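PDB 5J72: putative N-acetylmuramoyl-L-alanine amidase,autolysin cwp6, which probably cleaves the amide bond between N-acetylmuramic acid and L-alanine in peptidoglycan, using a zinc-dependent amidase domain held at the cell wall by CWB2 modules. Local coordinates for residues Asp424-Ile427 with Asn428-Ser432; Glu92-Ser96 with Met97-Leu101; Leu186-Asp190 with Asp191-Ser195; Leu289-Asp293 with Ser294-Gly298. One frame throughout, in Å; residues are numbered along the deposited sequence.

Interaction 1: residues Asp424-Ile427 with Asn428-Ser432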
loop_
_atom_site.group_PDB
_atom_site.type_symbol
_atom_site.label_atom_id
_atom_site.label_comp_id
_atom_site.label_asym_id
_atom_site.label_seq_id
_atom_site.Cartn_x
_atom_site.Cartn_y
_atom_site.Cartn_z
ATOM N N ASP A 424 2.994 -13.342 -11.716
ATOM C CA ASP A 424 2.767 -12.435 -12.838
ATOM C C ASP A 424 1.374 -12.035 -12.880
ATOM O O ASP A 424 0.994 -10.920 -13.212
ATOM C CB ASP A 424 3.095 -13.152 -14.188
ATOM C CG ASP A 424 4.579 -13.389 -14.437
ATOM O OD1 ASP A 424 5.404 -12.813 -13.702
ATOM O OD2 ASP A 424 4.910 -14.155 -15.361
ATOM N N SER A 425 0.550 -13.018 -12.566
ATOM C CA SER A 425 -0.891 -12.912 -12.526
ATOM C C SER A 425 -1.357 -11.723 -11.614
ATOM O O SER A 425 -2.214 -10.916 -11.972
ATOM C CB SER A 425 -1.407 -14.242 -11.959
ATOM O OG SER A 425 -2.787 -14.186 -11.714
ATOM N N VAL A 426 -0.782 -11.660 -10.433
ATOM C CA VAL A 426 -1.112 -10.635 -9.428
ATOM C C VAL A 426 -0.636 -9.225 -9.818
ATOM O O VAL A 426 -1.435 -8.289 -9.800
ATOM C CB VAL A 426 -0.426 -11.141 -8.134
ATOM C CG1 VAL A 426 -0.633 -10.135 -6.988
ATOM C CG2 VAL A 426 -0.993 -12.535 -7.774
ATOM N N ILE A 427 0.652 -9.102 -10.182
ATOM C CA ILE A 427 1.155 -7.763 -10.546
ATOM C C ILE A 427 0.410 -7.260 -11.831
ATOM O O ILE A 427 0.012 -6.082 -11.924
ATOM C CB ILE A 427 2.721 -7.820 -10.689
ATOM C CG1 ILE A 427 3.275 -6.367 -10.869
ATOM C CG2 ILE A 427 3.153 -8.718 -11.856
ATOM C CD1 ILE A 427 3.110 -5.547 -9.508
ATOM N N ASN A 428 0.149 -8.165 -12.786
ATOM C CA ASN A 428 -0.548 -7.737 -14.002
ATOM C C ASN A 428 -1.953 -7.331 -13.722
ATOM O O ASN A 428 -2.469 -6.420 -14.352
ATOM C CB ASN A 428 -0.543 -8.865 -15.088
ATOM C CG ASN A 428 -1.423 -8.427 -16.253
ATOM O OD1 ASN A 428 -2.580 -8.876 -16.370
ATOM N ND2 ASN A 428 -0.999 -7.464 -17.091
ATOM N N SER A 429 -2.617 -7.991 -12.724
ATOM C CA SER A 429 -3.982 -7.596 -12.364
ATOM C C SER A 429 -3.968 -6.183 -11.826
ATOM O O SER A 429 -4.805 -5.345 -12.153
ATOM C CB SER A 429 -4.543 -8.532 -11.269
ATOM O OG SER A 429 -5.777 -8.036 -10.804
ATOM N N ILE A 430 -2.994 -5.913 -10.921
ATOM C CA ILE A 430 -2.912 -4.569 -10.352
ATOM C C ILE A 430 -2.596 -3.498 -11.440
ATOM O O ILE A 430 -3.199 -2.416 -11.458
ATOM C CB ILE A 430 -1.798 -4.584 -9.272
ATOM C CG1 ILE A 430 -2.349 -5.342 -8.019
ATOM C CG2 ILE A 430 -1.463 -3.102 -8.860
ATOM C CD1 ILE A 430 -1.211 -5.790 -7.071
ATOM N N ALA A 431 -1.628 -3.817 -12.293
ATOM C CA ALA A 431 -1.220 -2.897 -13.391
ATOM C C ALA A 431 -2.426 -2.662 -14.352
ATOM O O ALA A 431 -2.621 -1.531 -14.811
ATOM C CB ALA A 431 -0.016 -3.494 -14.097
ATOM N N SER A 432 -3.296 -3.714 -14.594
ATOM C CA SER A 432 -4.507 -3.473 -15.464
ATOM C C SER A 432 -5.488 -2.566 -14.785
ATOM O O SER A 432 -5.959 -1.599 -15.377
ATOM C CB SER A 432 -5.184 -4.807 -15.810
ATOM O OG SER A 432 -4.219 -5.700 -16.333
HETATM O O HOH W 1 -3.828 -10.907 -14.307
#
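S425 O is gripped by two donors: S429 N at 3.0 Å and a water whose oxygen lies 2.8 Å from S425 O. The same water also donates to N428 OD1, 3.2 Å from it, so it ties the amide of N428 back to the turn before. The first torsion of N428 carries CG anti to the backbone N (chi1 173°) and sends the amide outward, and the water bridges the gap between N428 OD1 and S425 O. The other rungs are ordinary alpha-helical i to i+4 bonds, among them A431 N to I427 O at 2.8 Å, with the donor close to the line of the C=O. One turn further on, N428 O accepts two donors from a single residue: S432 N reaches it at 2.8 Å and S432 OG at 2.7 Å, from opposite faces of the carbonyl plane. On the buried flank V426 CG1 and I430 CD1 meet loosely, 4.4 Å apart, while CG1 and CD1 of I430 also come close to V426 O. This is one helix, 424-433, with a wet side at N428 and a greasy side at V426, I427 and I430. V426 and I430 rest on T394 of strand 391-394 and on V399, I427 packs on V415 of strand 411-418, and both I427 and A431 touch V132 of strand 128-135.

Interaction 2: residues Glu92-Ser96 with Met97-Leu101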
loop_
_atom_site.group_PDB
_atom_site.type_symbol
_atom_site.label_atom_id
_atom_site.label_comp_id
_atom_site.label_asym_id
_atom_site.label_seq_id
_atom_site.Cartn_x
_atom_site.Cartn_y
_atom_site.Cartn_z
ATOM N N GLU A 92 30.008 17.685 -24.023
ATOM C CA GLU A 92 31.433 17.624 -23.665
ATOM C C GLU A 92 31.750 18.483 -22.468
ATOM O O GLU A 92 32.549 18.073 -21.622
ATOM C CB GLU A 92 32.276 18.046 -24.908
ATOM C CG GLU A 92 33.756 18.088 -24.613
ATOM C CD GLU A 92 34.603 18.318 -25.913
ATOM O OE1 GLU A 92 35.828 18.343 -25.796
ATOM O OE2 GLU A 92 34.032 18.470 -27.027
ATOM N N ASP A 93 31.162 19.665 -22.348
ATOM C CA ASP A 93 31.462 20.514 -21.172
ATOM C C ASP A 93 30.942 19.821 -19.931
ATOM O O ASP A 93 31.607 19.814 -18.891
ATOM C CB ASP A 93 30.717 21.876 -21.266
ATOM C CG ASP A 93 31.161 22.689 -22.483
ATOM O OD1 ASP A 93 30.342 23.522 -22.991
ATOM O OD2 ASP A 93 32.300 22.493 -22.929
ATOM N N LEU A 94 29.718 19.270 -20.004
ATOM C CA LEU A 94 29.157 18.635 -18.811
ATOM C C LEU A 94 30.021 17.417 -18.376
ATOM O O LEU A 94 30.216 17.220 -17.163
ATOM C CB LEU A 94 27.725 18.215 -19.052
ATOM C CG LEU A 94 26.769 19.365 -19.261
ATOM C CD1 LEU A 94 25.445 18.831 -19.753
ATOM C CD2 LEU A 94 26.577 20.058 -17.973
ATOM N N GLU A 95 30.515 16.639 -19.327
ATOM C CA GLU A 95 31.374 15.498 -19.025
ATOM C C GLU A 95 32.710 15.992 -18.465
ATOM O O GLU A 95 33.279 15.324 -17.604
ATOM C CB GLU A 95 31.616 14.665 -20.271
ATOM C CG GLU A 95 30.365 13.890 -20.635
ATOM C CD GLU A 95 30.469 13.209 -21.997
ATOM O OE1 GLU A 95 29.721 12.256 -22.226
ATOM O OE2 GLU A 95 31.290 13.646 -22.847
ATOM N N SER A 96 33.190 17.182 -18.929
ATOM C CA SER A 96 34.445 17.755 -18.428
ATOM C C SER A 96 34.256 18.176 -16.970
ATOM O O SER A 96 35.235 18.292 -16.237
ATOM C CB SER A 96 34.812 19.022 -19.233
ATOM O OG SER A 96 35.241 18.520 -20.481
ATOM N N MET A 97 33.012 18.421 -16.559
ATOM C CA MET A 97 32.741 18.829 -15.167
ATOM C C MET A 97 32.392 17.653 -14.291
ATOM O O MET A 97 31.869 17.860 -13.195
ATOM C CB MET A 97 31.617 19.809 -15.106
ATOM C CG MET A 97 31.948 21.037 -15.764
ATOM S SD MET A 97 30.460 22.057 -15.808
ATOM C CE MET A 97 30.315 22.432 -14.089
ATOM N N GLY A 98 32.674 16.464 -14.729
ATOM C CA GLY A 98 32.450 15.317 -13.870
ATOM C C GLY A 98 31.140 14.537 -14.023
ATOM O O GLY A 98 30.948 13.549 -13.319
ATOM N N LEU A 99 30.258 14.932 -14.909
ATOM C CA LEU A 99 28.991 14.200 -14.996
ATOM C C LEU A 99 29.069 13.062 -15.896
ATOM O O LEU A 99 29.801 13.094 -16.888
ATOM C CB LEU A 99 27.919 15.172 -15.505
ATOM C CG LEU A 99 27.628 16.301 -14.530
ATOM C CD1 LEU A 99 26.565 17.211 -15.099
ATOM C CD2 LEU A 99 27.106 15.763 -13.186
ATOM N N ASN A 100 28.320 11.987 -15.580
ATOM C CA ASN A 100 28.214 10.876 -16.493
ATOM C C ASN A 100 26.764 11.004 -17.009
ATOM O O ASN A 100 25.828 10.662 -16.281
ATOM C CB ASN A 100 28.387 9.552 -15.817
ATOM C CG ASN A 100 28.360 8.459 -16.838
ATOM O OD1 ASN A 100 27.474 7.605 -16.813
ATOM N ND2 ASN A 100 29.254 8.423 -17.812
ATOM N N LEU A 101 26.573 11.501 -18.232
ATOM C CA LEU A 101 25.210 11.826 -18.681
ATOM C C LEU A 101 24.220 10.691 -18.721
ATOM O O LEU A 101 23.023 10.942 -18.545
ATOM C CB LEU A 101 25.303 12.521 -20.054
ATOM C CG LEU A 101 26.150 13.808 -19.943
ATOM C CD1 LEU A 101 26.248 14.413 -21.298
ATOM C CD2 LEU A 101 25.507 14.759 -18.958
HETATM O O HOH W 2 32.646 12.666 -16.625
HETATM O O HOH W 3 28.769 10.986 -20.076
#
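A Schellman motif ends helix 91-96, with G98 as its C-prime residue and both of its backbone bonds in place. The outer one runs from L99 N to L94 O at 3.2 Å and is fairly straight, 161° at the hydrogen. The inner one joins G98 N to E95 O, also at 3.2 Å, but here the donor stands above the carbonyl plane. M97 N makes only weak bonds, to D93 O and L94 O. The positive phi of G98 (96°) turns the chain back, which brings L99 back against L94, and L94 CD2 meets L99 CD1 at 4.0 Å, the apolar contact this cap normally carries. L101 comes in at about a right angle to L94, its CD2 4.1 Å from L94 CB. Toward solvent, one water donates to both E95 O and L99 O, and a second connects E95 OE1 with L101 N. The loop leads on through N100, which with D103 belongs to a calcium site of this protein that is empty in this chain. On the sheet side, I3 and I5 of strand 3-7 touch L99, and I78 of strand 72-82 touches L94. The last carbonyls of the helix thus find replacement donors, L94 O from L99 N and E95 O from G98 N and a water, while leucines pack on the sheet side.

Interaction 3: residues Leu186-Asp190 with Asp191-Ser195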
loop_
_atom_site.group_PDB
_atom_site.type_symbol
_atom_site.label_atom_id
_atom_site.label_comp_id
_atom_site.label_asym_id
_atom_site.label_seq_id
_atom_site.Cartn_x
_atom_site.Cartn_y
_atom_site.Cartn_z
ATOM N N LEU A 186 21.149 -2.905 3.014
ATOM C CA LEU A 186 21.075 -3.834 4.138
ATOM C C LEU A 186 22.383 -4.507 4.534
ATOM O O LEU A 186 23.197 -4.863 3.677
ATOM C CB LEU A 186 20.072 -4.956 3.726
ATOM C CG LEU A 186 18.693 -4.425 3.310
ATOM C CD1 LEU A 186 17.827 -5.564 2.829
ATOM C CD2 LEU A 186 18.050 -3.662 4.453
ATOM N N ALA A 187 22.533 -4.707 5.852
ATOM C CA ALA A 187 23.702 -5.350 6.442
ATOM C C ALA A 187 23.259 -6.587 7.277
ATOM O O ALA A 187 22.062 -6.781 7.522
ATOM C CB ALA A 187 24.348 -4.388 7.405
ATOM N N ASN A 188 24.254 -7.399 7.671
ATOM C CA ASN A 188 24.069 -8.493 8.606
ATOM C C ASN A 188 24.631 -7.922 9.888
ATOM O O ASN A 188 25.225 -6.831 9.873
ATOM C CB ASN A 188 24.817 -9.723 8.157
ATOM C CG ASN A 188 24.088 -10.370 7.016
ATOM O OD1 ASN A 188 22.870 -10.573 7.111
ATOM N ND2 ASN A 188 24.712 -10.735 5.921
ATOM N N LYS A 189 24.480 -8.609 11.015
ATOM C CA LYS A 189 24.978 -8.012 12.248
ATOM C C LYS A 189 26.475 -7.786 12.253
ATOM O O LYS A 189 26.941 -6.771 12.806
ATOM C CB LYS A 189 24.643 -8.937 13.465
ATOM C CG LYS A 189 25.085 -8.322 14.775
ATOM C CD LYS A 189 24.979 -9.314 15.932
ATOM C CE LYS A 189 25.401 -8.604 17.188
ATOM N NZ LYS A 189 25.468 -9.543 18.343
ATOM N N ASP A 190 27.238 -8.710 11.657
ATOM C CA ASP A 190 28.696 -8.565 11.717
ATOM C C ASP A 190 29.392 -8.466 10.352
ATOM O O ASP A 190 30.616 -8.488 10.298
ATOM C CB ASP A 190 29.282 -9.780 12.514
ATOM C CG ASP A 190 28.775 -9.817 13.943
ATOM O OD1 ASP A 190 28.890 -8.789 14.639
ATOM O OD2 ASP A 190 28.243 -10.868 14.356
ATOM N N ASP A 191 28.643 -8.364 9.255
ATOM C CA ASP A 191 29.252 -8.261 7.915
ATOM C C ASP A 191 28.292 -7.596 6.929
ATOM O O ASP A 191 27.114 -7.410 7.259
ATOM C CB ASP A 191 29.559 -9.660 7.356
ATOM C CG ASP A 191 28.292 -10.493 7.047
ATOM O OD1 ASP A 191 27.849 -11.252 7.936
ATOM O OD2 ASP A 191 27.741 -10.368 5.917
ATOM N N ILE A 192 28.779 -7.249 5.736
ATOM C CA ILE A 192 27.874 -6.795 4.706
ATOM C C ILE A 192 28.132 -7.706 3.565
ATOM O O ILE A 192 29.288 -8.063 3.330
ATOM C CB ILE A 192 28.033 -5.311 4.278
ATOM C CG1 ILE A 192 29.557 -4.944 4.060
ATOM C CG2 ILE A 192 27.402 -4.432 5.333
ATOM C CD1 ILE A 192 29.740 -3.585 3.299
ATOM N N PRO A 193 27.098 -8.159 2.837
ATOM C CA PRO A 193 27.363 -9.041 1.698
ATOM C C PRO A 193 27.956 -8.248 0.523
ATOM O O PRO A 193 27.941 -7.020 0.502
ATOM C CB PRO A 193 25.997 -9.612 1.357
ATOM C CG PRO A 193 25.036 -8.667 1.894
ATOM C CD PRO A 193 25.669 -8.147 3.171
ATOM N N GLU A 194 28.442 -8.966 -0.472
ATOM C CA GLU A 194 29.068 -8.370 -1.615
ATOM C C GLU A 194 28.132 -7.407 -2.362
ATOM O O GLU A 194 28.588 -6.384 -2.855
ATOM C CB GLU A 194 29.499 -9.517 -2.548
ATOM C CG GLU A 194 30.038 -9.057 -3.894
ATOM C CD GLU A 194 31.286 -8.127 -3.805
ATOM O OE1 GLU A 194 32.097 -8.276 -2.860
ATOM O OE2 GLU A 194 31.440 -7.264 -4.704
ATOM N N SER A 195 26.839 -7.761 -2.477
ATOM C CA SER A 195 25.859 -6.925 -3.143
ATOM C C SER A 195 25.876 -5.524 -2.438
ATOM O O SER A 195 26.045 -4.522 -3.142
ATOM C CB SER A 195 24.484 -7.619 -3.084
ATOM O OG SER A 195 24.072 -7.801 -1.737
HETATM O O HOH W 4 26.622 -11.223 10.528
#
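Two first torsions bring N188 and D191 together: the N188 amide is swung beside its own backbone N (chi1 -75°), and the D191 carboxylate stands between its backbone N and carbonyl carbon (chi1 67°). N188 ND2 then donates to D191 OD2 at 3.1 Å, almost straight (172°). The acceptor lies within the amide plane of N188, whereas the donor meets OD2 on its syn side, somewhat out of the carboxylate plane. The other carboxylate oxygen is used as well, since a water donates to D191 OD1 at 2.9 Å and accepts from D190 N. The backbone closes the same turn, N188 N giving its hydrogen to D191 O at 2.9 Å. This turn is the link from strand 184-187, an outer strand of a four-stranded parallel sheet, to helix 194-203 in the first CWB2 module. P193 occupies the N-cap position, and its CD sits 3.9 Å from N188 ND2, so the ring lies alongside the amide. F141 of helix 140-151 packs against both N188 and P193. On the inner side, A187 CB touches I192 CG2 at 3.7 Å, and I192 goes on to I225 of helix 219-228. From that helix Q224 accepts from I192 N through its OE1, while S218 just before it bonds to D190 OD1. D191 N is buried in the turn without a partner in the model.

Interaction 4: residues Leu289-Asp293 with Ser294-Gly298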
loop_
_atom_site.group_PDB
_atom_site.type_symbol
_atom_site.label_atom_id
_atom_site.label_comp_id
_atom_site.label_asym_id
_atom_site.label_seq_id
_atom_site.Cartn_x
_atom_site.Cartn_y
_atom_site.Cartn_z
ATOM N N LEU A 289 6.879 5.514 17.588
ATOM C CA LEU A 289 6.385 4.249 18.072
ATOM C C LEU A 289 5.933 4.349 19.566
ATOM O O LEU A 289 6.626 4.925 20.401
ATOM C CB LEU A 289 7.453 3.167 17.895
ATOM C CG LEU A 289 7.831 2.955 16.424
ATOM C CD1 LEU A 289 8.885 1.784 16.336
ATOM C CD2 LEU A 289 6.546 2.563 15.599
ATOM N N ALA A 290 4.809 3.753 19.871
ATOM C CA ALA A 290 4.217 3.871 21.207
ATOM C C ALA A 290 3.775 2.536 21.783
ATOM O O ALA A 290 3.860 1.467 21.163
ATOM C CB ALA A 290 2.987 4.766 21.097
ATOM N N ASN A 291 3.315 2.622 23.072
ATOM C CA ASN A 291 2.697 1.495 23.747
ATOM C C ASN A 291 1.193 1.647 23.486
ATOM O O ASN A 291 0.755 2.678 22.976
ATOM C CB ASN A 291 2.989 1.558 25.292
ATOM C CG ASN A 291 4.449 1.327 25.541
ATOM O OD1 ASN A 291 4.918 0.243 25.273
ATOM N ND2 ASN A 291 5.246 2.309 25.923
ATOM N N LYS A 292 0.395 0.672 23.861
ATOM C CA LYS A 292 -1.037 0.760 23.635
ATOM C C LYS A 292 -1.693 1.988 24.250
ATOM O O LYS A 292 -2.525 2.613 23.591
ATOM C CB LYS A 292 -1.705 -0.485 24.185
ATOM C CG LYS A 292 -3.208 -0.447 23.986
ATOM C CD LYS A 292 -3.787 -1.848 24.129
ATOM C CE LYS A 292 -5.209 -1.816 24.576
ATOM N NZ LYS A 292 -5.584 -3.096 25.240
ATOM N N ASP A 293 -1.345 2.370 25.497
ATOM C CA ASP A 293 -2.019 3.535 26.102
ATOM C C ASP A 293 -1.210 4.779 26.201
ATOM O O ASP A 293 -1.739 5.785 26.700
ATOM C CB ASP A 293 -2.513 3.210 27.528
ATOM C CG ASP A 293 -3.358 1.960 27.571
ATOM O OD1 ASP A 293 -4.305 1.859 26.778
ATOM O OD2 ASP A 293 -3.064 1.081 28.399
ATOM N N SER A 294 0.034 4.801 25.762
ATOM C CA SER A 294 0.752 6.070 25.885
ATOM C C SER A 294 2.087 5.982 25.097
ATOM O O SER A 294 2.559 4.867 24.798
ATOM C CB SER A 294 1.106 6.334 27.356
ATOM O OG SER A 294 2.004 5.300 27.769
ATOM N N VAL A 295 2.664 7.122 24.786
ATOM C CA VAL A 295 4.034 7.053 24.258
ATOM C C VAL A 295 4.920 7.075 25.553
ATOM O O VAL A 295 4.443 7.579 26.580
ATOM C CB VAL A 295 4.364 8.265 23.361
ATOM C CG1 VAL A 295 3.364 8.319 22.181
ATOM C CG2 VAL A 295 4.312 9.586 24.163
ATOM N N PRO A 296 6.163 6.568 25.558
ATOM C CA PRO A 296 7.026 6.595 26.769
ATOM C C PRO A 296 7.256 8.025 27.198
ATOM O O PRO A 296 7.136 8.963 26.396
ATOM C CB PRO A 296 8.319 5.906 26.284
ATOM C CG PRO A 296 7.828 5.008 25.127
ATOM C CD PRO A 296 6.825 5.884 24.438
ATOM N N GLN A 297 7.650 8.227 28.471
ATOM C CA GLN A 297 7.812 9.577 28.985
ATOM C C GLN A 297 8.803 10.419 28.226
ATOM O O GLN A 297 8.575 11.611 28.029
ATOM C CB GLN A 297 8.261 9.506 30.493
ATOM C CG GLN A 297 8.263 10.885 31.227
ATOM C CD GLN A 297 6.880 11.550 31.288
ATOM O OE1 GLN A 297 5.858 10.912 31.570
ATOM N NE2 GLN A 297 6.815 12.857 30.997
ATOM N N GLY A 298 9.951 9.825 27.837
ATOM C CA GLY A 298 10.949 10.604 27.120
ATOM C C GLY A 298 10.366 11.149 25.824
ATOM O O GLY A 298 10.575 12.319 25.485
HETATM O O HOH W 5 4.746 4.488 27.364
#
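N291 and S294 close the turn that leads from strand 287-290 to helix 297-306, a strand-to-helix connection at an outer strand of the four-stranded parallel sheet of the second CWB2 module. The direct polar contact is a backbone one: N291 N donates to S294 O at 2.9 Å, with the donor tilted 21° from the carbonyl plane. N291 CB comes within 3.4 Å of the same oxygen, S294 O.

An apolar contact lines the inner face. A290 CB meets V295 CG1 at 3.7 Å, and both side chains continue onto I324 of helix 322-329. A separate van der Waals contact is made by the P296 ring, at the N-cap position, which crosses the N291 amide at a slant, with P296 CG 3.8 Å from N291 ND2; H242 of helix 241-253 touches both residues. Partners outside the turn tie it to its surroundings: Q327 OE1 accepts from V295 N, and D293 OD1 is hydrogen-bonded to S321 OG, just ahead of the helix that Q327 belongs to.

Water makes the side-chain link between the two halves. S294 OG lies in the cleft between its backbone N and carbonyl carbon (chi1 64°), which turns the hydroxyl toward the amide of N291, yet it stays too far to bond it directly. A single water spans that distance, accepting from N291 ND2 at 2.7 Å and sitting 2.9 Å from S294 OG.

Along the chain the order is interaction 2, 3, 4, 1, and none touches another. Interaction 2 belongs to the N-terminal domain; interactions 3 and 4 are equivalent strand-to-helix turns in the first and second CWB2 modules, their centres about 32 Å apart, each leaving an outer strand of its own four-stranded parallel sheet. Interaction 1 lies on helix 424-433, whose first residues fall in the third CWB2 range, about 33 Å from interaction 3 and about 40 Å from interaction 4 between centres. Interactions 2 and 4 are farthest apart, about 51 Å between centres. The recurring turn is consistent with repeated wall-binding modules, while the zinc site of the amidase lies in a separate, later domain.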